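Local coordinates for alpha-glucosidase ([Eubacterium] rectale, PDB 6PNR), which probably hydrolyses alpha-linked sulfoquinovosides, the sulfonated glycosides derived from plant sulfolipids, as a glycoside hydrolase family 31 sulfoquinovosidase, at residues 373-378 with 421-426. Numbering follows the deposited sequence.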
loop_
_atom_site.group_PDB
_atom_site.type_symbol
_atom_site.label_atom_id
_atom_site.label_comp_id
_atom_site.label_asym_id
_atom_site.label_seq_id
_atom_site.Cartn_x
_atom_site.Cartn_y
_atom_site.Cartn_z
ATOM N N ASP A 373 38.677 -7.598 -17.418
ATOM C CA ASP A 373 39.787 -8.551 -17.471
ATOM C C ASP A 373 39.495 -9.808 -16.654
ATOM O O ASP A 373 39.979 -10.893 -17.000
ATOM C CB ASP A 373 41.080 -7.893 -16.982
ATOM C CG ASP A 373 41.680 -6.925 -18.007
ATOM O OD1 ASP A 373 41.296 -6.968 -19.195
ATOM O OD2 ASP A 373 42.548 -6.121 -17.616
ATOM N N ILE A 374 38.724 -9.677 -15.571
ATOM C CA ILE A 374 38.280 -10.841 -14.795
ATOM C C ILE A 374 37.461 -11.791 -15.668
ATOM O O ILE A 374 37.620 -13.017 -15.600
ATOM C CB ILE A 374 37.484 -10.378 -13.556
ATOM C CG1 ILE A 374 38.422 -9.762 -12.515
ATOM C CG2 ILE A 374 36.672 -11.530 -12.944
ATOM C CD1 ILE A 374 37.705 -9.188 -11.323
ATOM N N ILE A 375 36.568 -11.242 -16.498
ATOM C CA ILE A 375 35.768 -12.074 -17.395
ATOM C C ILE A 375 36.658 -12.724 -18.453
ATOM O O ILE A 375 36.554 -13.932 -18.718
ATOM C CB ILE A 375 34.631 -11.248 -18.037
ATOM C CG1 ILE A 375 33.714 -10.652 -16.950
ATOM C CG2 ILE A 375 33.855 -12.101 -19.062
ATOM C CD1 ILE A 375 32.687 -9.652 -17.482
ATOM N N LYS A 376 37.561 -11.939 -19.060
ATOM C CA LYS A 376 38.447 -12.491 -20.086
ATOM C C LYS A 376 39.327 -13.601 -19.524
ATOM O O LYS A 376 39.475 -14.667 -20.136
ATOM C CB LYS A 376 39.327 -11.389 -20.679
ATOM C CG LYS A 376 38.592 -10.306 -21.447
ATOM C CD LYS A 376 39.622 -9.323 -22.040
ATOM C CE LYS A 376 38.970 -8.110 -22.662
ATOM N NZ LYS A 376 40.009 -7.235 -23.291
ATOM N N GLU A 377 39.911 -13.370 -18.348
ATOM C CA GLU A 377 40.913 -14.281 -17.805
ATOM C C GLU A 377 40.282 -15.541 -17.219
ATOM O O GLU A 377 40.757 -16.652 -17.468
ATOM C CB GLU A 377 41.756 -13.566 -16.739
ATOM C CG GLU A 377 42.855 -14.439 -16.114
ATOM C CD GLU A 377 43.675 -13.708 -15.037
ATOM O OE1 GLU A 377 43.362 -12.544 -14.724
ATOM O OE2 GLU A 377 44.631 -14.305 -14.502
ATOM N N TYR A 378 39.213 -15.394 -16.434
ATOM C CA TYR A 378 38.723 -16.508 -15.628
ATOM C C TYR A 378 37.458 -17.163 -16.164
ATOM O O TYR A 378 37.142 -18.285 -15.753
ATOM C CB TYR A 378 38.477 -16.046 -14.187
ATOM C CG TYR A 378 39.712 -15.545 -13.478
ATOM C CD1 TYR A 378 40.763 -16.408 -13.177
ATOM C CD2 TYR A 378 39.814 -14.220 -13.071
ATOM C CE1 TYR A 378 41.886 -15.961 -12.503
ATOM C CE2 TYR A 378 40.938 -13.761 -12.397
ATOM C CZ TYR A 378 41.970 -14.640 -12.116
ATOM O OH TYR A 378 43.088 -14.195 -11.445
ATOM N N LYS A 421 27.584 -3.289 -20.713
ATOM C CA LYS A 421 28.737 -2.805 -21.472
ATOM C C LYS A 421 30.017 -3.530 -21.067
ATOM O O LYS A 421 30.870 -3.825 -21.910
ATOM C CB LYS A 421 28.886 -1.303 -21.245
ATOM C CG LYS A 421 29.767 -0.584 -22.240
ATOM C CD LYS A 421 29.695 0.922 -22.006
ATOM C CE LYS A 421 30.232 1.687 -23.204
ATOM N NZ LYS A 421 30.057 3.160 -23.021
ATOM N N CYS A 422 30.179 -3.799 -19.776
ATOM C CA CYS A 422 31.337 -4.558 -19.316
ATOM C C CYS A 422 31.422 -5.908 -20.015
ATOM O O CYS A 422 32.483 -6.294 -20.517
ATOM C CB CYS A 422 31.259 -4.738 -17.803
ATOM S SG CYS A 422 32.776 -5.388 -17.109
ATOM N N ASN A 423 30.305 -6.639 -20.057
ATOM C CA ASN A 423 30.277 -7.948 -20.699
ATOM C C ASN A 423 30.473 -7.828 -22.199
ATOM O O ASN A 423 31.195 -8.626 -22.805
ATOM C CB ASN A 423 28.955 -8.654 -20.401
ATOM C CG ASN A 423 28.903 -9.200 -18.981
ATOM O OD1 ASN A 423 29.319 -10.332 -18.722
ATOM N ND2 ASN A 423 28.429 -8.384 -18.059
ATOM N N TYR A 424 29.836 -6.832 -22.807
ATOM C CA TYR A 424 29.927 -6.658 -24.247
ATOM C C TYR A 424 31.371 -6.415 -24.672
ATOM O O TYR A 424 31.862 -7.018 -25.631
ATOM C CB TYR A 424 29.015 -5.500 -24.677
ATOM C CG TYR A 424 29.040 -5.198 -26.167
ATOM C CD1 TYR A 424 28.227 -5.894 -27.050
ATOM C CD2 TYR A 424 29.855 -4.195 -26.684
ATOM C CE1 TYR A 424 28.237 -5.613 -28.413
ATOM C CE2 TYR A 424 29.867 -3.909 -28.053
ATOM C CZ TYR A 424 29.059 -4.624 -28.904
ATOM O OH TYR A 424 29.058 -4.354 -30.261
ATOM N N GLU A 425 32.079 -5.555 -23.943
ATOM C CA GLU A 425 33.442 -5.225 -24.342
ATOM C C GLU A 425 34.388 -6.398 -24.106
ATOM O O GLU A 425 35.247 -6.684 -24.953
ATOM C CB GLU A 425 33.893 -3.951 -23.626
ATOM C CG GLU A 425 33.113 -2.742 -24.170
ATOM C CD GLU A 425 33.570 -1.387 -23.641
ATOM O OE1 GLU A 425 34.494 -1.313 -22.797
ATOM O OE2 GLU A 425 32.985 -0.377 -24.088
ATOM N N ALA A 426 34.210 -7.133 -23.002
ATOM C CA ALA A 426 34.984 -8.361 -22.808
ATOM C C ALA A 426 34.843 -9.299 -24.003
ATOM O O ALA A 426 35.839 -9.825 -24.521
ATOM C CB ALA A 426 34.557 -9.071 -21.517
#
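Ile375 and Ala426 meet at the middle of this contact, where two neighbouring helices on the outside of the family 31 TIM barrel, 365-380 and 408-429, pack with their segment axes 9.3 Å apart and 45° from parallel. The methyl of Ala426 points at helix 365-380, its CB 4.0 Å from CG2 of Ile375, and the closest CA atoms, those of Lys376 and Ala426, are 6.0 Å apart. Ile375 holds CG1 beside its own backbone N (chi1 -59°) and extends it, which carries CD1 toward the preceding turn of the other helix. There CD1 touches SG of Cys422 at 4.3 Å and, at 3.7 Å, OD1 of Asn423, whose side chain crosses that of Ile375 at about a right angle. This buried amide makes its polar bonds elsewhere: OD1 accepts from NE1 of Trp387 on the barrel strand 386-389, and ND2 gives to the carbonyl of Trp419 one turn back, which together fix its rotation. Farther out, OE1 of Glu425 reaches across to NZ of Lys372 on helix 365-380, a salt bridge that ties the two helices together. Alongside, the extended chain of Lys376 runs past Ala426 to a salt bridge between NZ and OE1 of Glu429 on helix 408-429, its CE lying 4.0 Å from CA of Ala426.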